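Side-chain contacts in Ifi204 (Mus musculus domesticus, PDB 5YZW), which serves as an interferon-inducible immune sensor of DNA, which it probably recognises through its HIN domain: residues F69-G73 against F74-Y78; I77-A80 against S81-S84; N96-R99 against Q100-N103; P106-S109 against Y110-Q114. All coordinates share one frame; numbering follows the deposited sequence.

Contact 1 (F69-G73 against F74-Y78); sequences FGCNG and FLEIY
Phe-69 and Tyr-78 meet as an offset edge-to-face (T-shaped) pair: the tyrosine turns an edge toward the face of the phenylalanine, with ring centroids 5.8 Å apart and planes at 76°. The CD2 side of Tyr-78 makes the touch, with Tyr-78 CD2 lying 3.8 Å from Phe-69 CD1, and the two side chains cross at about a right angle. His-6 meets the Phe-69 ring, and the ring of Phe-49 meets that of Tyr-78, the planes nearly parallel. Between the aromatic pair and the turn, Glu-76 runs its extended chain along the same face of the sheet and brings its carboxylate beside Cys-71, where Glu-76 OE1 is 3.8 Å from Cys-71 CB. A water ties this end down by donating to Glu-76 OE1 at 2.6 Å and to Cys-71 O at 3.0 Å. The backbone beneath is a beta hairpin with a two-residue loop, a type I' turn from Cys-71 to Phe-74; in the first OB barrel of the HIN domain its strands correspond to the fourth and fifth of the canonical OB fold, and strand 74-77 also pairs in parallel with strand 43-48. Phe-69 and Glu-76 form one hydrogen-bonded antiparallel pair, Cys-71 and Phe-74 the next. At the turn, Cys-71 O accepts from Phe-74 N at 2.9 Å. That same oxygen lies at the edge of the Phe-74 ring, in its plane, while Phe-74 CD1 comes within 3.3 Å of Asn-72 O. Lys-47 makes a cation-pi contact with the Phe-74 ring, and Phe-119 of strand 119-132 also packs on it.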
loop_
_atom_site.group_PDB
_atom_site.type_symbol
_atom_site.label_atom_id
_atom_site.label_comp_id
_atom_site.label_asym_id
_atom_site.label_seq_id
_atom_site.Cartn_x
_atom_site.Cartn_y
_atom_site.Cartn_z
ATOM N N PHE A 69 5.892 -6.697 -13.344
ATOM C CA PHE A 69 5.653 -8.033 -12.835
ATOM C C PHE A 69 4.453 -8.015 -11.906
ATOM O O PHE A 69 4.300 -7.080 -11.108
ATOM C CB PHE A 69 6.864 -8.563 -12.085
ATOM C CG PHE A 69 8.038 -8.844 -12.960
ATOM C CD1 PHE A 69 8.888 -7.823 -13.349
ATOM C CD2 PHE A 69 8.295 -10.139 -13.393
ATOM C CE1 PHE A 69 9.970 -8.084 -14.164
ATOM C CE2 PHE A 69 9.377 -10.409 -14.202
ATOM C CZ PHE A 69 10.216 -9.379 -14.590
ATOM N N GLY A 70 3.615 -9.032 -12.021
ATOM C CA GLY A 70 2.510 -9.230 -11.108
ATOM C C GLY A 70 2.903 -10.225 -10.039
ATOM O O GLY A 70 3.320 -11.343 -10.342
ATOM N N CYS A 71 2.772 -9.814 -8.780
ATOM C CA CYS A 71 3.180 -10.656 -7.661
ATOM C C CYS A 71 2.326 -10.274 -6.462
ATOM O O CYS A 71 2.251 -9.095 -6.123
ATOM C CB CYS A 71 4.681 -10.476 -7.341
ATOM S SG CYS A 71 5.226 -11.569 -5.992
ATOM N N ASN A 72 1.639 -11.259 -5.881
ATOM C CA ASN A 72 0.847 -11.068 -4.668
ATOM C C ASN A 72 -0.196 -9.960 -4.820
ATOM O O ASN A 72 -0.530 -9.273 -3.854
ATOM C CB ASN A 72 1.751 -10.782 -3.469
ATOM C CG ASN A 72 2.698 -11.927 -3.171
ATOM O OD1 ASN A 72 2.322 -13.101 -3.250
ATOM N ND2 ASN A 72 3.935 -11.592 -2.827
ATOM N N GLY A 73 -0.729 -9.767 -6.028
ATOM C CA GLY A 73 -1.740 -8.738 -6.207
ATOM C C GLY A 73 -1.194 -7.342 -6.426
ATOM O O GLY A 73 -1.976 -6.386 -6.487
ATOM N N PHE A 74 0.118 -7.191 -6.540
ATOM C CA PHE A 74 0.732 -5.907 -6.842
ATOM C C PHE A 74 1.356 -5.930 -8.234
ATOM O O PHE A 74 1.697 -6.984 -8.772
ATOM C CB PHE A 74 1.826 -5.555 -5.824
ATOM C CG PHE A 74 1.302 -5.342 -4.418
ATOM C CD1 PHE A 74 1.087 -6.419 -3.575
ATOM C CD2 PHE A 74 1.032 -4.059 -3.953
ATOM C CE1 PHE A 74 0.616 -6.223 -2.257
ATOM C CE2 PHE A 74 0.560 -3.856 -2.665
ATOM C CZ PHE A 74 0.341 -4.941 -1.825
ATOM N N LEU A 75 1.512 -4.741 -8.794
ATOM C CA LEU A 75 2.326 -4.544 -9.992
ATOM C C LEU A 75 3.702 -4.074 -9.546
ATOM O O LEU A 75 3.823 -3.061 -8.845
ATOM C CB LEU A 75 1.714 -3.520 -10.949
ATOM C CG LEU A 75 0.334 -3.749 -11.541
ATOM C CD1 LEU A 75 0.115 -2.786 -12.719
ATOM C CD2 LEU A 75 0.142 -5.194 -11.984
ATOM N N GLU A 76 4.737 -4.816 -9.931
ATOM C CA GLU A 76 6.090 -4.527 -9.476
ATOM C C GLU A 76 6.907 -3.909 -10.611
ATOM O O GLU A 76 6.888 -4.411 -11.737
ATOM C CB GLU A 76 6.761 -5.796 -8.938
ATOM C CG GLU A 76 6.112 -6.316 -7.634
ATOM C CD GLU A 76 6.914 -7.413 -6.946
ATOM O OE1 GLU A 76 6.634 -7.690 -5.749
ATOM O OE2 GLU A 76 7.799 -8.010 -7.595
ATOM N N ILE A 77 7.611 -2.819 -10.301
ATOM C CA ILE A 77 8.472 -2.083 -11.226
ATOM C C ILE A 77 9.883 -2.082 -10.652
ATOM O O ILE A 77 10.104 -1.582 -9.541
ATOM C CB ILE A 77 7.991 -0.638 -11.420
ATOM C CG1 ILE A 77 6.550 -0.614 -11.939
ATOM C CG2 ILE A 77 8.941 0.098 -12.347
ATOM C CD1 ILE A 77 5.984 0.776 -12.114
ATOM N N TYR A 78 10.839 -2.604 -11.412
ATOM C CA TYR A 78 12.200 -2.771 -10.924
ATOM C C TYR A 78 13.218 -1.812 -11.536
ATOM O O TYR A 78 14.342 -1.732 -11.027
ATOM C CB TYR A 78 12.648 -4.218 -11.167
ATOM C CG TYR A 78 11.950 -5.192 -10.242
ATOM C CD1 TYR A 78 12.357 -5.325 -8.922
ATOM C CD2 TYR A 78 10.864 -5.952 -10.674
ATOM C CE1 TYR A 78 11.725 -6.198 -8.068
ATOM C CE2 TYR A 78 10.219 -6.841 -9.813
ATOM C CZ TYR A 78 10.656 -6.951 -8.514
ATOM O OH TYR A 78 10.035 -7.812 -7.635
HETATM O O HOH W 1 4.429 -7.943 -4.452
#

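Contact 2 (I77-A80 against S81-S84); sequences IYRA and SCVS
The guanidinium of Arg-79 meets Cys-82 at its edge, where the sulfur lies close to the plane of the group and Arg-79 NH1 is 4.0 Å from Cys-82 SG. One face of the guanidinium is covered by CB of Tyr-78, set over its centre 4.0 Å above the plane, so carbon covers a face while sulfur stands at the edge. Here the chain leaves strand 74-77 of the first OB barrel and makes a short 3-10 turn before pairing again, as strand 83-84, with strand 62-71. Two backbone bonds wind this turn: Cys-82 N donates to Arg-79 O at 3.0 Å and Val-83 N to Ala-80 O at 3.3 Å. Ala-80 N is held in addition by Asp-50. Ahead of the turn, both branches of Ile-77 touch the second segment. CG2, anti to the backbone N, meets Cys-82 CB at 3.7 Å, whereas the Ile-77 and Val-83 side chains cross at about a right angle, Ile-77 CD1 lying 4.0 Å from Val-83 CG2. Leu-53 packs on both, and Ile-65 and Ile-63 of strand 62-71 touch Ile-77 and Val-83 respectively. On the exposed flank, Ser-81 OG rests 3.6 Å from Arg-79 CB.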
loop_
_atom_site.group_PDB
_atom_site.type_symbol
_atom_site.label_atom_id
_atom_site.label_comp_id
_atom_site.label_asym_id
_atom_site.label_seq_id
_atom_site.Cartn_x
_atom_site.Cartn_y
_atom_site.Cartn_z
ATOM N N ILE A 77 7.611 -2.819 -10.301
ATOM C CA ILE A 77 8.472 -2.083 -11.226
ATOM C C ILE A 77 9.883 -2.082 -10.652
ATOM O O ILE A 77 10.104 -1.582 -9.541
ATOM C CB ILE A 77 7.991 -0.638 -11.420
ATOM C CG1 ILE A 77 6.550 -0.614 -11.939
ATOM C CG2 ILE A 77 8.941 0.098 -12.347
ATOM C CD1 ILE A 77 5.984 0.776 -12.114
ATOM N N TYR A 78 10.839 -2.604 -11.412
ATOM C CA TYR A 78 12.200 -2.771 -10.924
ATOM C C TYR A 78 13.218 -1.812 -11.536
ATOM O O TYR A 78 14.342 -1.732 -11.027
ATOM C CB TYR A 78 12.648 -4.218 -11.167
ATOM C CG TYR A 78 11.950 -5.192 -10.242
ATOM C CD1 TYR A 78 12.357 -5.325 -8.922
ATOM C CD2 TYR A 78 10.864 -5.952 -10.674
ATOM C CE1 TYR A 78 11.725 -6.198 -8.068
ATOM C CE2 TYR A 78 10.219 -6.841 -9.813
ATOM C CZ TYR A 78 10.656 -6.951 -8.514
ATOM O OH TYR A 78 10.035 -7.812 -7.635
ATOM N N ARG A 79 12.874 -1.090 -12.601
ATOM C CA ARG A 79 13.833 -0.229 -13.296
ATOM C C ARG A 79 13.178 1.072 -13.737
ATOM O O ARG A 79 12.017 1.080 -14.151
ATOM C CB ARG A 79 14.423 -0.908 -14.547
ATOM C CG ARG A 79 15.297 -2.125 -14.270
ATOM C CD ARG A 79 15.249 -3.121 -15.441
ATOM N NE ARG A 79 15.194 -4.506 -14.965
ATOM C CZ ARG A 79 14.082 -5.241 -14.893
ATOM N NH1 ARG A 79 12.917 -4.731 -15.272
ATOM N NH2 ARG A 79 14.134 -6.489 -14.442
ATOM N N ALA A 80 13.955 2.161 -13.699
ATOM C CA ALA A 80 13.489 3.449 -14.208
ATOM C C ALA A 80 13.047 3.365 -15.673
ATOM O O ALA A 80 12.082 4.028 -16.076
ATOM C CB ALA A 80 14.593 4.503 -14.050
ATOM N N SER A 81 13.727 2.545 -16.484
ATOM C CA SER A 81 13.378 2.428 -17.903
ATOM C C SER A 81 11.977 1.870 -18.131
ATOM O O SER A 81 11.487 1.930 -19.266
ATOM C CB SER A 81 14.390 1.540 -18.643
ATOM O OG SER A 81 14.701 0.390 -17.870
ATOM N N CYS A 82 11.325 1.342 -17.092
ATOM C CA CYS A 82 9.999 0.757 -17.250
ATOM C C CYS A 82 8.913 1.802 -17.481
ATOM O O CYS A 82 7.808 1.441 -17.896
ATOM C CB CYS A 82 9.609 -0.064 -15.999
ATOM S SG CYS A 82 10.704 -1.455 -15.562
ATOM N N VAL A 83 9.174 3.071 -17.173
ATOM C CA VAL A 83 8.128 4.089 -17.092
ATOM C C VAL A 83 8.517 5.284 -17.959
ATOM O O VAL A 83 9.662 5.742 -17.916
ATOM C CB VAL A 83 7.897 4.539 -15.630
ATOM C CG1 VAL A 83 6.772 5.561 -15.562
ATOM C CG2 VAL A 83 7.595 3.326 -14.707
ATOM N N SER A 84 7.567 5.781 -18.759
ATOM C CA SER A 84 7.727 7.032 -19.505
ATOM C C SER A 84 6.483 7.882 -19.265
ATOM O O SER A 84 5.426 7.352 -18.905
ATOM C CB SER A 84 7.945 6.776 -21.006
ATOM O OG SER A 84 6.783 6.214 -21.572
#

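Contact 3 (N96-R99 against Q100-N103); sequences NTLR and QRAN
Arg-101 folds back along its own helix to lay its guanidinium over Leu-98, one turn earlier. Its CB starts close to the backbone, 3.4 Å from Thr-97 O and 3.7 Å from Leu-98 O. The chain then runs outward through CG and CD and bends at the CG-CD bond (chi3 86°), which swings the head back toward the preceding turn. There Leu-98 CD1 lies over one face of the guanidinium, nearest to Arg-101 NH2 at 3.6 Å, with CZ and NH1 a little farther away. The methyl thus meets the flat side of the charged group, whose N-H bonds point outward from the rim. One of them, on Arg-101 NH1, donates to a water at 2.9 Å; the same water has a weak link to Thr-97 OG1. Below, the regular alpha-helical ladder carries Arg-101 N to Thr-97 O at 3.0 Å and Ala-102 N to Leu-98 O at 2.9 Å. Helix 96-103 follows the first OB barrel and rests one side on it: Leu-98 and Ala-102 press on Phe-43 of strand 43-48, while Arg-99 lies over Met-14 and Leu-16 of strand 11-25.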
loop_
_atom_site.group_PDB
_atom_site.type_symbol
_atom_site.label_atom_id
_atom_site.label_comp_id
_atom_site.label_asym_id
_atom_site.label_seq_id
_atom_site.Cartn_x
_atom_site.Cartn_y
_atom_site.Cartn_z
ATOM N N ASN A 96 -15.262 9.348 -11.029
ATOM C CA ASN A 96 -15.232 9.581 -9.591
ATOM C C ASN A 96 -15.536 8.302 -8.822
ATOM O O ASN A 96 -15.004 8.094 -7.726
ATOM C CB ASN A 96 -16.217 10.694 -9.227
ATOM C CG ASN A 96 -15.972 11.272 -7.839
ATOM O OD1 ASN A 96 -15.646 10.551 -6.894
ATOM N ND2 ASN A 96 -16.136 12.586 -7.712
ATOM N N THR A 97 -16.369 7.425 -9.387
ATOM C CA THR A 97 -16.632 6.145 -8.741
ATOM C C THR A 97 -15.373 5.287 -8.690
ATOM O O THR A 97 -15.093 4.643 -7.670
ATOM C CB THR A 97 -17.751 5.405 -9.471
ATOM O OG1 THR A 97 -17.404 5.279 -10.854
ATOM C CG2 THR A 97 -19.044 6.184 -9.369
ATOM N N LEU A 98 -14.592 5.271 -9.781
ATOM C CA LEU A 98 -13.359 4.489 -9.783
ATOM C C LEU A 98 -12.322 5.102 -8.854
ATOM O O LEU A 98 -11.567 4.376 -8.191
ATOM C CB LEU A 98 -12.805 4.362 -11.202
ATOM C CG LEU A 98 -11.480 3.606 -11.320
ATOM C CD1 LEU A 98 -11.579 2.203 -10.738
ATOM C CD2 LEU A 98 -11.039 3.542 -12.763
ATOM N N ARG A 99 -12.283 6.437 -8.780
ATOM C CA ARG A 99 -11.376 7.112 -7.857
ATOM C C ARG A 99 -11.651 6.699 -6.421
ATOM O O ARG A 99 -10.733 6.307 -5.690
ATOM C CB ARG A 99 -11.500 8.628 -8.004
ATOM C CG ARG A 99 -10.881 9.178 -9.274
ATOM C CD ARG A 99 -10.906 10.696 -9.315
ATOM N NE ARG A 99 -10.264 11.206 -10.523
ATOM C CZ ARG A 99 -8.974 11.516 -10.611
ATOM N NH1 ARG A 99 -8.180 11.368 -9.555
ATOM N NH2 ARG A 99 -8.476 11.976 -11.752
ATOM N N GLN A 100 -12.911 6.780 -5.990
ATOM C CA GLN A 100 -13.172 6.449 -4.595
ATOM C C GLN A 100 -13.013 4.957 -4.350
ATOM O O GLN A 100 -12.521 4.556 -3.289
ATOM C CB GLN A 100 -14.559 6.930 -4.165
ATOM C CG GLN A 100 -14.868 6.772 -2.647
ATOM C CD GLN A 100 -13.647 6.949 -1.717
ATOM O OE1 GLN A 100 -13.102 5.980 -1.187
ATOM N NE2 GLN A 100 -13.219 8.192 -1.535
ATOM N N ARG A 101 -13.383 4.118 -5.319
ATOM C CA ARG A 101 -13.090 2.699 -5.169
ATOM C C ARG A 101 -11.591 2.479 -4.965
ATOM O O ARG A 101 -11.180 1.642 -4.154
ATOM C CB ARG A 101 -13.610 1.918 -6.376
ATOM C CG ARG A 101 -13.987 0.485 -6.045
ATOM C CD ARG A 101 -14.949 -0.110 -7.050
ATOM N NE ARG A 101 -14.223 -0.679 -8.181
ATOM C CZ ARG A 101 -14.258 -0.184 -9.415
ATOM N NH1 ARG A 101 -15.003 0.885 -9.682
ATOM N NH2 ARG A 101 -13.559 -0.766 -10.388
ATOM N N ALA A 102 -10.758 3.266 -5.650
ATOM C CA ALA A 102 -9.315 3.076 -5.538
ATOM C C ALA A 102 -8.782 3.499 -4.176
ATOM O O ALA A 102 -7.772 2.955 -3.720
ATOM C CB ALA A 102 -8.588 3.856 -6.625
ATOM N N ASN A 103 -9.424 4.471 -3.528
ATOM C CA ASN A 103 -8.938 5.034 -2.277
ATOM C C ASN A 103 -9.741 4.555 -1.066
ATOM O O ASN A 103 -9.600 5.109 0.029
ATOM C CB ASN A 103 -8.953 6.566 -2.379
ATOM C CG ASN A 103 -8.254 7.248 -1.215
ATOM O OD1 ASN A 103 -8.898 7.870 -0.367
ATOM N ND2 ASN A 103 -6.935 7.121 -1.159
HETATM O O HOH W 2 -16.539 2.077 -11.803
#

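Contact 4 (P106-S109 against Y110-Q114); sequences PKIS and YLFSQ
Lys-107 O is gripped by two backbone N-H groups: Leu-111 N donates at 3.1 Å, and Tyr-110 N adds a weak, strongly bent bond at 2.8 Å. The next carbonyl is shared between a donor and a ring. Ile-108 O accepts from Phe-112 N at 3.3 Å, and it also stands over the centre of one face of the Phe-112 ring, 3.6 Å above the plane. With CG anti to the carbonyl carbon, a chi2 of -22° turns the ring so that its face meets this oxygen. At its far end, Phe-112 CZ meets Ile-108 CG2 at 3.5 Å, and Trp-180 meets the ring as well. Lys-107 is the N-cap residue of this short helix, 108-112, which leads into strand 119-132, the first strand of the second OB barrel; the Lys-107 ammonium reaches out to a salt bridge with Asp-143, while Asp-142 binds Ile-108 N at the helix start. Pro-106, just ahead of the cap, leans on the first turn with CB 3.8 Å from Leu-111 CD2 and 4.2 Å from Tyr-110 CD2. Leu-111 and Ile-108 together face Tyr-124 and Met-147 of the barrel. At the other end Tyr-110 O takes two bonds from Ser-113, the hydroxyl OG at 2.8 Å and the backbone N at a longer distance.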
loop_
_atom_site.group_PDB
_atom_site.type_symbol
_atom_site.label_atom_id
_atom_site.label_comp_id
_atom_site.label_asym_id
_atom_site.label_seq_id
_atom_site.Cartn_x
_atom_site.Cartn_y
_atom_site.Cartn_z
ATOM N N PRO A 106 -11.146 -0.686 3.512
ATOM C CA PRO A 106 -12.084 -1.781 3.786
ATOM C C PRO A 106 -12.626 -1.685 5.208
ATOM O O PRO A 106 -11.899 -1.339 6.144
ATOM C CB PRO A 106 -11.232 -3.050 3.597
ATOM C CG PRO A 106 -9.912 -2.600 3.056
ATOM C CD PRO A 106 -9.759 -1.150 3.362
ATOM N N LYS A 107 -13.917 -1.972 5.369
ATOM C CA LYS A 107 -14.478 -2.014 6.718
ATOM C C LYS A 107 -13.977 -3.255 7.454
ATOM O O LYS A 107 -13.777 -4.320 6.859
ATOM C CB LYS A 107 -16.009 -1.977 6.683
ATOM C CG LYS A 107 -16.577 -0.694 6.059
ATOM C CD LYS A 107 -17.419 0.106 7.036
ATOM C CE LYS A 107 -17.342 1.608 6.760
ATOM N NZ LYS A 107 -18.351 2.386 7.538
ATOM N N ILE A 108 -13.740 -3.100 8.757
ATOM C CA ILE A 108 -13.160 -4.182 9.551
ATOM C C ILE A 108 -13.993 -5.452 9.432
ATOM O O ILE A 108 -13.449 -6.553 9.272
ATOM C CB ILE A 108 -12.997 -3.727 11.014
ATOM C CG1 ILE A 108 -11.915 -2.646 11.098
ATOM C CG2 ILE A 108 -12.707 -4.912 11.941
ATOM C CD1 ILE A 108 -11.335 -2.450 12.472
ATOM N N SER A 109 -15.325 -5.321 9.483
ATOM C CA SER A 109 -16.186 -6.493 9.354
ATOM C C SER A 109 -15.955 -7.191 8.026
ATOM O O SER A 109 -16.014 -8.421 7.945
ATOM C CB SER A 109 -17.659 -6.101 9.491
ATOM O OG SER A 109 -18.003 -5.068 8.583
ATOM N N TYR A 110 -15.682 -6.418 6.972
ATOM C CA TYR A 110 -15.427 -7.015 5.667
ATOM C C TYR A 110 -14.105 -7.767 5.646
ATOM O O TYR A 110 -13.972 -8.767 4.929
ATOM C CB TYR A 110 -15.440 -5.938 4.581
ATOM C CG TYR A 110 -15.094 -6.453 3.212
ATOM C CD1 TYR A 110 -16.019 -7.167 2.463
ATOM C CD2 TYR A 110 -13.845 -6.234 2.669
ATOM C CE1 TYR A 110 -15.701 -7.643 1.206
ATOM C CE2 TYR A 110 -13.519 -6.709 1.415
ATOM C CZ TYR A 110 -14.449 -7.411 0.687
ATOM O OH TYR A 110 -14.123 -7.882 -0.571
ATOM N N LEU A 111 -13.118 -7.302 6.417
ATOM C CA LEU A 111 -11.849 -8.013 6.495
ATOM C C LEU A 111 -12.019 -9.386 7.129
ATOM O O LEU A 111 -11.284 -10.319 6.782
ATOM C CB LEU A 111 -10.835 -7.199 7.284
ATOM C CG LEU A 111 -10.305 -5.949 6.602
ATOM C CD1 LEU A 111 -9.120 -5.411 7.379
ATOM C CD2 LEU A 111 -9.900 -6.266 5.170
ATOM N N PHE A 112 -12.988 -9.537 8.038
ATOM C CA PHE A 112 -13.201 -10.830 8.682
ATOM C C PHE A 112 -13.625 -11.898 7.681
ATOM O O PHE A 112 -13.391 -13.089 7.912
ATOM C CB PHE A 112 -14.244 -10.703 9.792
ATOM C CG PHE A 112 -13.825 -9.811 10.927
ATOM C CD1 PHE A 112 -12.487 -9.541 11.159
ATOM C CD2 PHE A 112 -14.771 -9.251 11.773
ATOM C CE1 PHE A 112 -12.096 -8.726 12.210
ATOM C CE2 PHE A 112 -14.384 -8.435 12.831
ATOM C CZ PHE A 112 -13.048 -8.174 13.048
ATOM N N SER A 113 -14.247 -11.498 6.570
ATOM C CA SER A 113 -14.683 -12.446 5.553
ATOM C C SER A 113 -13.590 -12.789 4.545
ATOM O O SER A 113 -13.787 -13.703 3.734
ATOM C CB SER A 113 -15.908 -11.896 4.810
ATOM O OG SER A 113 -15.551 -10.822 3.955
ATOM N N GLN A 114 -12.446 -12.110 4.585
ATOM C CA GLN A 114 -11.419 -12.275 3.566
ATOM C C GLN A 114 -10.402 -13.356 3.945
ATOM O O GLN A 114 -10.248 -13.729 5.114
ATOM C CB GLN A 114 -10.699 -10.946 3.317
ATOM C CG GLN A 114 -11.590 -9.851 2.746
ATOM C CD GLN A 114 -12.276 -10.277 1.457
ATOM O OE1 GLN A 114 -13.454 -10.647 1.459
ATOM N NE2 GLN A 114 -11.538 -10.239 0.352
#

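Overall arrangement
The four contacts follow one another along the chain from the first OB barrel to the second. Contacts 1 and 2 share Ile-77 and Tyr-78 and lie with centres about 12 Å apart; contact 1 includes the end of strand 62-71, and strand 83-84 of contact 2 pairs with that strand. Contacts 3 and 4 belong to successive helices, 96-103 and 108-112, in the connection between the barrels, with centres about 18 Å apart. Contact 3 rests on strands of the first barrel and contact 4 on strands of the second, so the helices mark the crossing from one to the other. Contacts 2 and 4 lie on opposite sides of the chain's centre, about 34 Å between centres. Contact 1 itself reaches the second barrel through Phe-119.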